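Local coordinates for protein 3-dehydroquinate dehydratase (Aquifex aeolicus, PDB 2EGZ) that catalyses the cis-dehydration of 3-dehydroquinate to 3-dehydroshikimate through a Schiff-base intermediate, the third step of the chorismate pathway to the aromatic amino acids, at residues L2-L7 against I190-L195; I26-V31 against K55-I60; D88-S93 against I112-N117; V130-Y135 against R161-E166; P141-K146 against K167-M172. All blocks are in the same frame, centred on the assembly; numbering follows the deposited sequence.

Interaction 1. Residues L2-L7 against I190-L195; sequences LIAVPL and ITYCSL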
# COMPACT_ATOMS: atom_id res chain seq x y z
N LEU B 2 -2.41 21.60 18.03
CA LEU B 2 -3.26 22.30 17.08
C LEU B 2 -4.46 21.41 16.78
O LEU B 2 -4.35 20.19 16.76
CB LEU B 2 -2.48 22.57 15.80
CG LEU B 2 -1.24 23.45 15.99
CD1 LEU B 2 -0.54 23.64 14.64
CD2 LEU B 2 -1.64 24.80 16.58
N ILE B 3 -5.61 22.04 16.55
CA ILE B 3 -6.83 21.30 16.25
C ILE B 3 -7.22 21.49 14.80
O ILE B 3 -7.37 22.63 14.32
CB ILE B 3 -8.00 21.77 17.13
CG1 ILE B 3 -7.66 21.60 18.60
CG2 ILE B 3 -9.26 20.97 16.79
CD1 ILE B 3 -8.70 22.17 19.54
N ALA B 4 -7.40 20.38 14.09
CA ALA B 4 -7.77 20.43 12.68
C ALA B 4 -9.10 19.75 12.42
O ALA B 4 -9.46 18.80 13.11
CB ALA B 4 -6.69 19.77 11.84
N VAL B 5 -9.81 20.24 11.42
CA VAL B 5 -11.09 19.66 11.04
C VAL B 5 -11.11 19.47 9.53
O VAL B 5 -10.80 20.40 8.78
CB VAL B 5 -12.27 20.56 11.46
CG1 VAL B 5 -12.10 21.96 10.89
CG2 VAL B 5 -13.59 19.95 10.99
N PRO B 6 -11.42 18.25 9.07
CA PRO B 6 -11.47 17.99 7.63
C PRO B 6 -12.76 18.52 7.04
O PRO B 6 -13.80 18.52 7.70
CB PRO B 6 -11.41 16.47 7.55
CG PRO B 6 -12.15 16.06 8.80
CD PRO B 6 -11.54 16.99 9.83
N LEU B 7 -12.70 18.98 5.80
CA LEU B 7 -13.88 19.50 5.13
C LEU B 7 -13.84 19.22 3.64
O LEU B 7 -12.77 19.24 3.03
CB LEU B 7 -13.98 21.02 5.33
CG LEU B 7 -14.23 21.65 6.70
CD1 LEU B 7 -14.27 23.16 6.54
CD2 LEU B 7 -15.54 21.15 7.30
N ILE B 190 -0.89 17.59 16.31
CA ILE B 190 -2.17 17.97 15.72
C ILE B 190 -3.20 16.89 16.02
O ILE B 190 -2.89 15.69 15.98
CB ILE B 190 -2.07 18.12 14.17
CG1 ILE B 190 -1.09 19.23 13.81
CG2 ILE B 190 -3.45 18.40 13.58
CD1 ILE B 190 -0.76 19.30 12.32
N THR B 191 -4.42 17.31 16.35
CA THR B 191 -5.49 16.37 16.63
C THR B 191 -6.60 16.72 15.63
O THR B 191 -6.72 17.87 15.22
CB THR B 191 -6.01 16.49 18.09
OG1 THR B 191 -6.88 15.39 18.38
CG2 THR B 191 -6.75 17.79 18.30
N TYR B 192 -7.38 15.72 15.23
CA TYR B 192 -8.44 15.94 14.25
C TYR B 192 -9.82 15.75 14.84
O TYR B 192 -10.09 14.76 15.54
CB TYR B 192 -8.24 14.98 13.07
CG TYR B 192 -6.93 15.19 12.34
CD1 TYR B 192 -6.91 15.65 11.03
CD2 TYR B 192 -5.71 14.94 12.98
CE1 TYR B 192 -5.69 15.86 10.36
CE2 TYR B 192 -4.49 15.15 12.32
CZ TYR B 192 -4.49 15.61 11.01
OH TYR B 192 -3.30 15.82 10.36
N CYS B 193 -10.71 16.69 14.54
CA CYS B 193 -12.07 16.65 15.06
C CYS B 193 -13.10 16.63 13.95
O CYS B 193 -12.77 16.75 12.78
CB CYS B 193 -12.33 17.89 15.92
SG CYS B 193 -11.30 18.07 17.37
N SER B 194 -14.35 16.47 14.35
CA SER B 194 -15.47 16.50 13.42
C SER B 194 -16.00 17.92 13.60
O SER B 194 -15.85 18.50 14.68
CB SER B 194 -16.54 15.48 13.83
OG SER B 194 -17.01 15.74 15.14
N LEU B 195 -16.60 18.50 12.57
CA LEU B 195 -17.09 19.86 12.70
C LEU B 195 -18.14 19.99 13.80
O LEU B 195 -18.06 20.89 14.64
CB LEU B 195 -17.67 20.36 11.37
CG LEU B 195 -17.98 21.85 11.37
CD1 LEU B 195 -16.69 22.63 11.59
CD2 LEU B 195 -18.63 22.25 10.06

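Interaction 2. Residues I26-V31 against K55-I60; sequences IVELRV and KTILTI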
# COMPACT_ATOMS: atom_id res chain seq x y z
N ILE B 26 -6.72 24.69 12.26
CA ILE B 26 -6.46 24.23 10.91
C ILE B 26 -7.67 23.62 10.22
O ILE B 26 -8.50 22.99 10.87
CB ILE B 26 -5.37 23.14 10.92
CG1 ILE B 26 -4.08 23.68 11.53
CG2 ILE B 26 -5.15 22.60 9.52
CD1 ILE B 26 -3.06 22.59 11.80
N VAL B 27 -7.77 23.83 8.91
CA VAL B 27 -8.82 23.21 8.12
C VAL B 27 -8.09 22.29 7.15
O VAL B 27 -7.19 22.73 6.43
CB VAL B 27 -9.65 24.24 7.30
CG1 VAL B 27 -10.45 23.51 6.22
CG2 VAL B 27 -10.61 24.99 8.22
N GLU B 28 -8.44 21.02 7.17
CA GLU B 28 -7.82 20.08 6.25
C GLU B 28 -8.72 19.94 5.03
O GLU B 28 -9.85 19.45 5.15
CB GLU B 28 -7.62 18.70 6.88
CG GLU B 28 -7.13 17.66 5.87
CD GLU B 28 -6.93 16.28 6.47
OE1 GLU B 28 -7.79 15.86 7.27
OE2 GLU B 28 -5.93 15.61 6.13
N LEU B 29 -8.24 20.36 3.87
CA LEU B 29 -9.03 20.23 2.66
C LEU B 29 -8.85 18.82 2.14
O LEU B 29 -7.77 18.45 1.68
CB LEU B 29 -8.59 21.24 1.60
CG LEU B 29 -9.04 22.70 1.75
CD1 LEU B 29 -8.45 23.28 3.02
CD2 LEU B 29 -8.58 23.51 0.55
N ARG B 30 -9.91 18.02 2.24
CA ARG B 30 -9.86 16.65 1.74
C ARG B 30 -10.31 16.73 0.28
O ARG B 30 -11.47 16.49 -0.04
CB ARG B 30 -10.81 15.76 2.54
CG ARG B 30 -10.29 15.38 3.93
CD ARG B 30 -9.03 14.53 3.82
NE ARG B 30 -9.29 13.29 3.09
CZ ARG B 30 -9.75 12.17 3.64
NH1 ARG B 30 -9.99 12.12 4.95
NH2 ARG B 30 -9.98 11.10 2.89
N VAL B 31 -9.37 17.10 -0.58
CA VAL B 31 -9.65 17.26 -2.00
C VAL B 31 -10.18 15.99 -2.65
O VAL B 31 -10.84 16.05 -3.69
CB VAL B 31 -8.40 17.74 -2.75
CG1 VAL B 31 -8.74 18.02 -4.21
CG2 VAL B 31 -7.84 18.99 -2.09
N LYS B 55 -4.93 27.99 9.32
CA LYS B 55 -3.92 27.31 8.51
C LYS B 55 -4.58 26.18 7.75
O LYS B 55 -5.69 25.76 8.09
CB LYS B 55 -2.80 26.76 9.38
CG LYS B 55 -1.86 27.84 9.88
CD LYS B 55 -0.76 27.25 10.74
CE LYS B 55 0.24 28.31 11.16
NZ LYS B 55 0.93 28.91 9.98
N THR B 56 -3.90 25.68 6.73
CA THR B 56 -4.44 24.61 5.91
C THR B 56 -3.55 23.39 5.80
O THR B 56 -2.33 23.47 5.95
CB THR B 56 -4.67 25.07 4.46
OG1 THR B 56 -3.41 25.47 3.89
CG2 THR B 56 -5.63 26.24 4.41
N ILE B 57 -4.19 22.25 5.55
CA ILE B 57 -3.50 20.99 5.30
C ILE B 57 -4.08 20.59 3.95
O ILE B 57 -5.29 20.47 3.80
CB ILE B 57 -3.84 19.88 6.32
CG1 ILE B 57 -3.23 20.18 7.69
CG2 ILE B 57 -3.28 18.55 5.82
CD1 ILE B 57 -3.65 19.20 8.77
N LEU B 58 -3.21 20.43 2.97
CA LEU B 58 -3.63 20.03 1.63
C LEU B 58 -3.54 18.51 1.56
O LEU B 58 -2.45 17.95 1.55
CB LEU B 58 -2.72 20.66 0.58
CG LEU B 58 -2.92 20.22 -0.88
CD1 LEU B 58 -4.31 20.65 -1.36
CD2 LEU B 58 -1.84 20.84 -1.76
N THR B 59 -4.70 17.86 1.52
CA THR B 59 -4.76 16.40 1.44
C THR B 59 -5.54 15.96 0.21
O THR B 59 -6.61 16.49 -0.08
CB THR B 59 -5.45 15.79 2.68
OG1 THR B 59 -4.68 16.07 3.85
CG2 THR B 59 -5.58 14.28 2.52
N ILE B 60 -4.99 14.99 -0.50
CA ILE B 60 -5.63 14.44 -1.69
C ILE B 60 -5.42 12.95 -1.51
O ILE B 60 -4.67 12.32 -2.25
CB ILE B 60 -4.94 14.91 -2.97
CG1 ILE B 60 -4.73 16.43 -2.92
CG2 ILE B 60 -5.80 14.56 -4.18
CD1 ILE B 60 -3.91 16.98 -4.07

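Interaction 3. Residues D88-S93 against I112-N117; sequences DIELSS and IISYHN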
# COMPACT_ATOMS: atom_id res chain seq x y z
N ASP B 88 -0.29 16.88 3.21
CA ASP B 88 -0.29 15.52 3.73
C ASP B 88 -0.20 14.56 2.54
O ASP B 88 -1.09 14.52 1.71
CB ASP B 88 -1.58 15.25 4.52
CG ASP B 88 -1.64 13.84 5.11
OD1 ASP B 88 -1.18 12.89 4.44
OD2 ASP B 88 -2.17 13.68 6.23
N ILE B 89 0.90 13.81 2.47
CA ILE B 89 1.09 12.83 1.41
C ILE B 89 1.28 11.47 2.08
O ILE B 89 1.85 11.39 3.16
CB ILE B 89 2.34 13.18 0.55
CG1 ILE B 89 2.48 12.18 -0.61
CG2 ILE B 89 3.58 13.18 1.41
CD1 ILE B 89 1.34 12.22 -1.60
N GLU B 90 0.77 10.41 1.47
CA GLU B 90 0.90 9.08 2.06
C GLU B 90 2.32 8.55 1.89
O GLU B 90 2.95 8.76 0.85
CB GLU B 90 -0.06 8.09 1.40
CG GLU B 90 -1.53 8.49 1.38
CD GLU B 90 -1.83 9.58 0.38
OE1 GLU B 90 -1.08 9.71 -0.62
OE2 GLU B 90 -2.83 10.31 0.57
N LEU B 91 2.82 7.87 2.92
CA LEU B 91 4.15 7.29 2.86
C LEU B 91 4.18 6.29 1.71
O LEU B 91 5.21 6.09 1.07
CB LEU B 91 4.48 6.56 4.17
CG LEU B 91 5.79 5.77 4.27
CD1 LEU B 91 6.98 6.70 4.07
CD2 LEU B 91 5.87 5.10 5.63
N SER B 92 3.03 5.67 1.44
CA SER B 92 2.92 4.68 0.38
C SER B 92 3.04 5.26 -1.03
O SER B 92 3.25 4.52 -1.99
CB SER B 92 1.61 3.90 0.52
OG SER B 92 0.48 4.76 0.48
N SER B 93 2.90 6.58 -1.16
CA SER B 93 3.03 7.24 -2.47
C SER B 93 4.49 7.67 -2.61
O SER B 93 4.80 8.86 -2.77
CB SER B 93 2.11 8.47 -2.55
OG SER B 93 0.75 8.10 -2.39
N ILE B 112 3.50 16.51 5.87
CA ILE B 112 3.04 15.46 6.77
C ILE B 112 3.10 14.21 5.91
O ILE B 112 2.65 14.22 4.77
CB ILE B 112 1.59 15.69 7.22
CG1 ILE B 112 1.52 16.87 8.19
CG2 ILE B 112 1.05 14.43 7.88
CD1 ILE B 112 0.09 17.24 8.57
N ILE B 113 3.68 13.14 6.44
CA ILE B 113 3.77 11.89 5.69
C ILE B 113 2.97 10.89 6.50
O ILE B 113 3.37 10.48 7.60
CB ILE B 113 5.23 11.45 5.53
CG1 ILE B 113 5.96 12.48 4.67
CG2 ILE B 113 5.29 10.07 4.88
CD1 ILE B 113 7.46 12.25 4.53
N SER B 114 1.82 10.50 5.95
CA SER B 114 0.90 9.63 6.64
C SER B 114 0.81 8.15 6.27
O SER B 114 1.22 7.72 5.20
CB SER B 114 -0.50 10.22 6.53
OG SER B 114 -0.88 10.31 5.16
N TYR B 115 0.24 7.40 7.21
CA TYR B 115 0.02 5.97 7.07
C TYR B 115 -1.30 5.68 7.76
O TYR B 115 -1.49 6.08 8.91
CB TYR B 115 1.12 5.16 7.76
CG TYR B 115 0.76 3.69 7.87
CD1 TYR B 115 0.79 2.87 6.75
CD2 TYR B 115 0.32 3.15 9.08
CE1 TYR B 115 0.37 1.54 6.82
CE2 TYR B 115 -0.10 1.82 9.16
CZ TYR B 115 -0.08 1.03 8.03
OH TYR B 115 -0.53 -0.28 8.10
N HIS B 116 -2.22 5.02 7.07
CA HIS B 116 -3.50 4.70 7.69
C HIS B 116 -3.79 3.21 7.63
O HIS B 116 -3.47 2.54 6.64
CB HIS B 116 -4.66 5.43 6.99
CG HIS B 116 -4.48 6.91 6.89
ND1 HIS B 116 -3.54 7.49 6.07
CD2 HIS B 116 -5.15 7.92 7.48
CE1 HIS B 116 -3.64 8.81 6.17
NE2 HIS B 116 -4.61 9.10 7.01
N ASN B 117 -4.38 2.67 8.69
CA ASN B 117 -4.78 1.27 8.70
C ASN B 117 -6.16 1.27 9.33
O ASN B 117 -6.30 1.45 10.54
CB ASN B 117 -3.83 0.39 9.51
CG ASN B 117 -4.12 -1.10 9.32
OD1 ASN B 117 -5.28 -1.53 9.40
ND2 ASN B 117 -3.09 -1.89 9.06
O HOH W 1 1.34 5.23 3.78

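Interaction 4. Residues V130-Y135 against R161-E166; sequences VLREGY and RQVEGE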
# COMPACT_ATOMS: atom_id res chain seq x y z
N VAL B 130 7.26 3.29 10.14
CA VAL B 130 6.49 4.39 9.57
C VAL B 130 7.03 5.71 10.10
O VAL B 130 7.21 6.67 9.35
CB VAL B 130 4.98 4.27 9.93
CG1 VAL B 130 4.24 5.55 9.58
CG2 VAL B 130 4.38 3.09 9.18
N LEU B 131 7.30 5.75 11.40
CA LEU B 131 7.83 6.96 12.02
C LEU B 131 9.22 7.29 11.49
O LEU B 131 9.50 8.43 11.12
CB LEU B 131 7.89 6.79 13.53
CG LEU B 131 6.52 6.62 14.19
CD1 LEU B 131 6.70 6.31 15.67
CD2 LEU B 131 5.70 7.89 14.00
N ARG B 132 10.09 6.29 11.44
CA ARG B 132 11.44 6.53 10.95
C ARG B 132 11.49 6.94 9.49
O ARG B 132 12.28 7.81 9.13
CB ARG B 132 12.31 5.29 11.19
CG ARG B 132 12.68 5.16 12.66
CD ARG B 132 13.57 3.98 12.97
NE ARG B 132 13.88 3.98 14.39
CZ ARG B 132 13.74 2.92 15.19
NH1 ARG B 132 13.31 1.77 14.70
NH2 ARG B 132 14.02 3.04 16.49
N GLU B 133 10.65 6.34 8.66
CA GLU B 133 10.63 6.69 7.24
C GLU B 133 10.12 8.12 7.08
O GLU B 133 10.62 8.88 6.26
CB GLU B 133 9.74 5.73 6.46
CG GLU B 133 10.37 4.36 6.27
CD GLU B 133 11.57 4.42 5.35
OE1 GLU B 133 11.37 4.53 4.12
OE2 GLU B 133 12.71 4.36 5.85
N GLY B 134 9.12 8.48 7.88
CA GLY B 134 8.59 9.83 7.81
C GLY B 134 9.69 10.86 8.06
O GLY B 134 9.78 11.87 7.36
N TYR B 135 10.52 10.61 9.07
CA TYR B 135 11.60 11.54 9.40
C TYR B 135 12.69 11.49 8.33
O TYR B 135 13.31 12.51 8.03
CB TYR B 135 12.20 11.20 10.77
CG TYR B 135 11.25 11.45 11.92
CD1 TYR B 135 10.63 12.68 12.08
CD2 TYR B 135 10.98 10.44 12.85
CE1 TYR B 135 9.75 12.92 13.13
CE2 TYR B 135 10.10 10.67 13.92
CZ TYR B 135 9.49 11.90 14.05
OH TYR B 135 8.62 12.13 15.08
N ARG B 161 7.19 6.68 21.29
CA ARG B 161 8.26 7.38 22.01
C ARG B 161 9.65 6.84 21.67
O ARG B 161 10.66 7.50 21.94
CB ARG B 161 8.04 7.27 23.52
CG ARG B 161 6.73 7.89 24.00
CD ARG B 161 6.53 7.69 25.50
NE ARG B 161 7.49 8.44 26.31
CZ ARG B 161 8.38 7.87 27.12
NH1 ARG B 161 8.43 6.55 27.23
NH2 ARG B 161 9.21 8.63 27.82
N GLN B 162 9.70 5.65 21.08
CA GLN B 162 10.97 5.03 20.72
C GLN B 162 11.60 5.67 19.47
O GLN B 162 12.74 5.38 19.11
CB GLN B 162 10.75 3.53 20.54
CG GLN B 162 10.04 2.93 21.75
CD GLN B 162 9.88 1.43 21.68
OE1 GLN B 162 9.78 0.85 20.61
NE2 GLN B 162 9.82 0.80 22.85
N VAL B 163 10.83 6.53 18.81
CA VAL B 163 11.32 7.25 17.64
C VAL B 163 11.03 8.72 17.94
O VAL B 163 9.92 9.21 17.73
CB VAL B 163 10.58 6.83 16.35
CG1 VAL B 163 11.26 7.48 15.14
CG2 VAL B 163 10.58 5.32 16.21
N GLU B 164 12.05 9.40 18.45
CA GLU B 164 11.93 10.80 18.84
C GLU B 164 11.57 11.78 17.73
O GLU B 164 12.00 11.63 16.58
CB GLU B 164 13.23 11.25 19.51
CG GLU B 164 13.32 12.74 19.78
CD GLU B 164 14.63 13.13 20.44
OE1 GLU B 164 15.70 12.75 19.92
OE2 GLU B 164 14.58 13.81 21.49
N GLY B 165 10.78 12.79 18.08
CA GLY B 165 10.39 13.80 17.11
C GLY B 165 8.92 14.13 17.18
O GLY B 165 8.13 13.36 17.73
N GLU B 166 8.53 15.28 16.63
CA GLU B 166 7.12 15.62 16.64
C GLU B 166 6.47 14.72 15.61
O GLU B 166 7.07 14.38 14.58
CB GLU B 166 6.90 17.10 16.31
CG GLU B 166 7.40 17.57 14.97
CD GLU B 166 7.21 19.07 14.81
OE1 GLU B 166 7.71 19.82 15.68
OE2 GLU B 166 6.57 19.50 13.82

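Interaction 5. Residues P141-K146 against K167-M172; sequences PKIAVK and KILISM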
# COMPACT_ATOMS: atom_id res chain seq x y z
N PRO B 141 5.78 12.60 10.56
CA PRO B 141 5.07 11.33 10.42
C PRO B 141 3.71 11.33 11.11
O PRO B 141 3.56 11.81 12.23
CB PRO B 141 6.04 10.32 11.02
CG PRO B 141 6.77 11.13 12.06
CD PRO B 141 7.00 12.44 11.37
N LYS B 142 2.71 10.79 10.41
CA LYS B 142 1.35 10.70 10.93
C LYS B 142 0.90 9.25 10.82
O LYS B 142 0.99 8.65 9.75
CB LYS B 142 0.40 11.58 10.11
CG LYS B 142 -1.07 11.34 10.43
CD LYS B 142 -1.99 12.24 9.62
CE LYS B 142 -3.45 12.00 10.01
NZ LYS B 142 -4.41 12.89 9.29
N ILE B 143 0.42 8.70 11.93
CA ILE B 143 -0.06 7.32 11.96
C ILE B 143 -1.50 7.32 12.46
O ILE B 143 -1.77 7.80 13.56
CB ILE B 143 0.79 6.44 12.91
CG1 ILE B 143 2.25 6.43 12.45
CG2 ILE B 143 0.25 5.01 12.94
CD1 ILE B 143 3.18 5.68 13.38
N ALA B 144 -2.41 6.80 11.65
CA ALA B 144 -3.82 6.73 12.03
C ALA B 144 -4.23 5.27 11.86
O ALA B 144 -4.39 4.80 10.74
CB ALA B 144 -4.66 7.63 11.13
N VAL B 145 -4.40 4.56 12.98
CA VAL B 145 -4.74 3.14 12.94
C VAL B 145 -5.88 2.77 13.89
O VAL B 145 -5.98 3.30 15.00
CB VAL B 145 -3.51 2.27 13.28
CG1 VAL B 145 -2.41 2.51 12.25
CG2 VAL B 145 -3.00 2.61 14.68
N LYS B 146 -6.73 1.84 13.46
CA LYS B 146 -7.85 1.41 14.27
C LYS B 146 -7.42 0.57 15.46
O LYS B 146 -6.68 -0.41 15.31
CB LYS B 146 -8.86 0.61 13.44
CG LYS B 146 -10.06 0.13 14.27
CD LYS B 146 -11.05 -0.67 13.44
CE LYS B 146 -12.22 -1.15 14.31
NZ LYS B 146 -13.16 -2.02 13.54
N LYS B 167 5.25 14.31 15.90
CA LYS B 167 4.53 13.40 15.02
C LYS B 167 3.05 13.63 15.24
O LYS B 167 2.66 14.53 15.98
CB LYS B 167 4.89 11.96 15.40
CG LYS B 167 4.79 11.68 16.91
CD LYS B 167 5.31 10.29 17.28
CE LYS B 167 6.82 10.15 17.10
NZ LYS B 167 7.61 10.75 18.22
N ILE B 168 2.23 12.81 14.58
CA ILE B 168 0.78 12.89 14.72
C ILE B 168 0.32 11.46 14.95
O ILE B 168 0.53 10.59 14.10
CB ILE B 168 0.12 13.45 13.44
CG1 ILE B 168 0.58 14.90 13.23
CG2 ILE B 168 -1.40 13.36 13.54
CD1 ILE B 168 0.27 15.45 11.84
N LEU B 169 -0.29 11.22 16.10
CA LEU B 169 -0.75 9.88 16.46
C LEU B 169 -2.24 9.83 16.65
O LEU B 169 -2.80 10.62 17.40
CB LEU B 169 -0.07 9.44 17.75
CG LEU B 169 1.46 9.49 17.70
CD1 LEU B 169 2.02 9.23 19.08
CD2 LEU B 169 1.96 8.47 16.69
N ILE B 170 -2.89 8.87 15.99
CA ILE B 170 -4.33 8.74 16.11
C ILE B 170 -4.76 7.28 16.17
O ILE B 170 -4.46 6.51 15.26
CB ILE B 170 -5.07 9.38 14.92
CG1 ILE B 170 -4.67 10.85 14.79
CG2 ILE B 170 -6.57 9.27 15.11
CD1 ILE B 170 -5.09 11.47 13.49
N SER B 171 -5.44 6.91 17.25
CA SER B 171 -5.98 5.56 17.37
C SER B 171 -7.44 5.77 17.01
O SER B 171 -8.19 6.39 17.77
CB SER B 171 -5.87 5.02 18.80
OG SER B 171 -4.53 4.72 19.13
N MET B 172 -7.85 5.28 15.84
CA MET B 172 -9.23 5.44 15.39
C MET B 172 -10.16 4.43 16.06
O MET B 172 -9.71 3.42 16.61
CB MET B 172 -9.30 5.28 13.86
CG MET B 172 -8.47 6.30 13.07
SD MET B 172 -8.60 6.18 11.25
CE MET B 172 -7.77 4.60 10.96

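Interaction 1. Residues L2-L7 against I190-L195
Three backbone hydrogen bonds join residues 2-4 to residues 191-193, the two chains running parallel. Thr191 N gives to Leu2 O, Ala4 N to Thr191 O at 2.8 Å, and Cys193 N to Ala4 O at 2.8 Å; all three donors lie nearly along the C=O axis of the acceptor. The sheet therefore pairs Leu2 with Ile190, Ile3 with Thr191 and Ala4 with Tyr192.

On the face that carries Ala4, its CB packs against Ile190 CG2 at 3.9 Å and sits 4.2 Å above the Tyr192 ring, displaced toward the ring's rim. On the other face, CG2 of Ile3, anti to the backbone N, meets Cys193 SG at 3.6 Å, while Ile3 CG1 lies alongside Thr191 CG2. The methyl of Thr191 takes the crowded place between its N and carbonyl carbon, which leaves OG1 anti to N (chi1 -169°) to bond the carbonyl of Arg180. Farther along, Val5 CG2 reaches Leu195 CB at 4.1 Å, and Pro6 CD comes within 3.2 Å of Cys193 O.

Helix 206-217 covers the Ile3 side, where Leu206 and Arg213 touch Ile3 and Met209 touches Thr191 and Cys193. Helix 12-22 packs on Val5, Leu7 and Leu195. Tyr192, on the opposite face, turns its ring to Lys142, the Schiff-base lysine, in a cation-pi contact. Pairing of the first strand with the last, with helices outside and a catalytic residue inside, is the closure of a TIM barrel.

Interaction 2. Residues I26-V31 against K55-I60
The guanidinium of Arg30 has Thr59 CG2 obliquely beside it, and the carboxylate of Glu28 meets the hydroxyl of the same threonine through OE2, by the anti lone pair. Both rise from the inner face of strand 26-30, parallel to strand 55-59 and joined to it through helix 39-51 in a beta-alpha-beta unit of the TIM barrel. Backbone bonds run from Val27 N on Lys55 O to Val31 N on Thr59 O. Ile57 N approaches Val27 O from above the carbonyl plane, whereas Leu29 N lies nearly along the axis of Ile57 O.

On the inner face, Ile26 CG2 crosses Ile57 CG1 at 3.6 Å. On the opposite face, Leu29 and Thr56 pack against helix 39-51. Just past the end of strand 26-30, Val31 CG2 meets Leu58 CD1 at 4.0 Å, beneath helix 73-80.

Glu28, Leu29 and Arg30 are predicted to bind 3-dehydroquinate. Arg30, bent at chi2 and chi3, lays CD along Thr59 CG2 at 3.7 Å; its NH2 forms a salt bridge with Asp32, which probably offsets the nearby like charge of Arg61. Glu28 keeps CG anti to its N (chi1 173°) and stays extended, so that Thr59 OG1 donates to Glu28 OE2 at 2.6 Å.

Interaction 3. Residues D88-S93 against I112-N117
Strands 88-90 and 112-117 run parallel with a 47° twist between their axes, linked by Ile89 N to Ile112 O, Ser114 N to Ile89 O, and Leu91 N to Ser114 O at 2.8 Å. The last of these is almost straight (174°) and meets the chain as it leaves the strand in a type I turn from Glu90 to Ser93. A water bridges that turn to the strand, accepting from Ser92 N and donating to Ser114 O.

On the outer face, Ile89 CG2 lies alongside Ile113 CG1 at 4.1 Å, and Ile113 CG2 packs on Leu91 CB at 3.7 Å; Leu96, Leu97 and Leu100 of helix 94-107 cover Ile89. On the inner face, Asp88 holds CG anti to its N (chi1 -179°), which carries the carboxylate across to the next strand. There Ser114 OG donates to the syn lone pair of Asp88 OD1 at 2.7 Å, while OD2 rests against Ile112 CG2 at 3.7 Å.

With OD1 gripped, OD2 is left facing the catalytic groups: it makes a weak, long ion pair with Lys142 NZ and stands 5.2 Å from NE2 of His116, the proton donor/acceptor. The buried carboxylate would be expected to favour positive charge on both.

Interaction 4. Residues V130-Y135 against R161-E166
Tyr135 brings its ring edge against Val163, with CE2 3.6 Å from Val163 CG1 and the methyl in the ring plane. The same methyl meets Arg132 CG at 3.7 Å and Leu131 CB at 3.8 Å, so the valine is lodged among three side chains on one flank of helix 124-136. Val163 CG1 is anti to its own N (chi1 -173°), while CG2 reaches over one face of the Arg132 guanidinium, 3.8 Å above the plane and toward its rim.

The ring of Tyr135 reaches on to the loop backbone: CE2 is 3.4 Å from Glu164 O, and OH donates to Glu166 O at 2.8 Å. That hydroxyl comes from well above the carbonyl plane (70° out of it), not along a lone pair. Gly165 makes room for the tyrosine, since a CB there would collide with Tyr135 CZ, and its backbone angles (phi 135°) also suit glycine.

The loop leads from helix 150-160 into strand 168-172, and its Val163 and Gly165 carbonyls accept from Lys167 NZ. In the outer layer of the TIM barrel, then, the buried valine and a single phenol bond join helix to loop, the bond giving a polar partner to the Glu166 carbonyl.

Interaction 5. Residues P141-K146 against K167-M172
Strands 140-146 and 168-172, connected by helix 150-160, form a parallel beta-alpha-beta unit of the TIM barrel, closely packed where Lys142 crosses Ile168. Five backbone bonds join residues 141-146 to residues 167-172. Ile143 O and Ile170 O each lie nearly in line with their donors, Ile170 N and Val145 N, whereas Met172 N stands 49° out of the plane of the Val145 carbonyl.

The Schiff-base lysine, Lys142, has CG anti to its N (chi1 170°) and is extended throughout. Its shaft is held by isoleucines: CG packs on Ile168 CG2 at 3.7 Å and CE on Ile170 CD1 at 3.9 Å. NZ is thereby carried into the barrel to the ring of Tyr192 and, in this crystal, to a bound tartrate. On the outer face, Ile143 and Leu169 are more loosely apposed, CB to CD2 at 4.4 Å, with Val130 and Leu131 of helix 124-136 over Ile143.

On the partly exposed C-terminal side, the extended Lys146 side chain is loosely held, its CG 4.1 Å from Met172 O, whereas Met172 packs closely beside it. The methionine bends back into the barrel: with chi3 at -68°, SD lies 4.2 Å from Ala144 CB and Met172 CE closes on Ala144 O at 3.4 Å.

Interactions 1, 2, 3 and 5 belong to one parallel sheet, rolled into the TIM barrel, while interaction 4 lies in the outer helix-and-loop layer, its centre about 16 Å from the chain centre. Interaction 1, between the first and last strands, encloses the other four along the chain; 2 precedes 3, and 4 and 5 interleave after them. Neighbouring strands connect interaction 1 to 2, 2 to 3 and 3 to 5, with centres about 10, 14 and 10 Å apart. Helix 124-136 of interaction 4 backs both 3 and 5. The fold thus brings catalytic His116 and Lys142 together inside the barrel with Tyr192, the cation-pi partner of Lys142, and Glu28, a predicted substrate ligand.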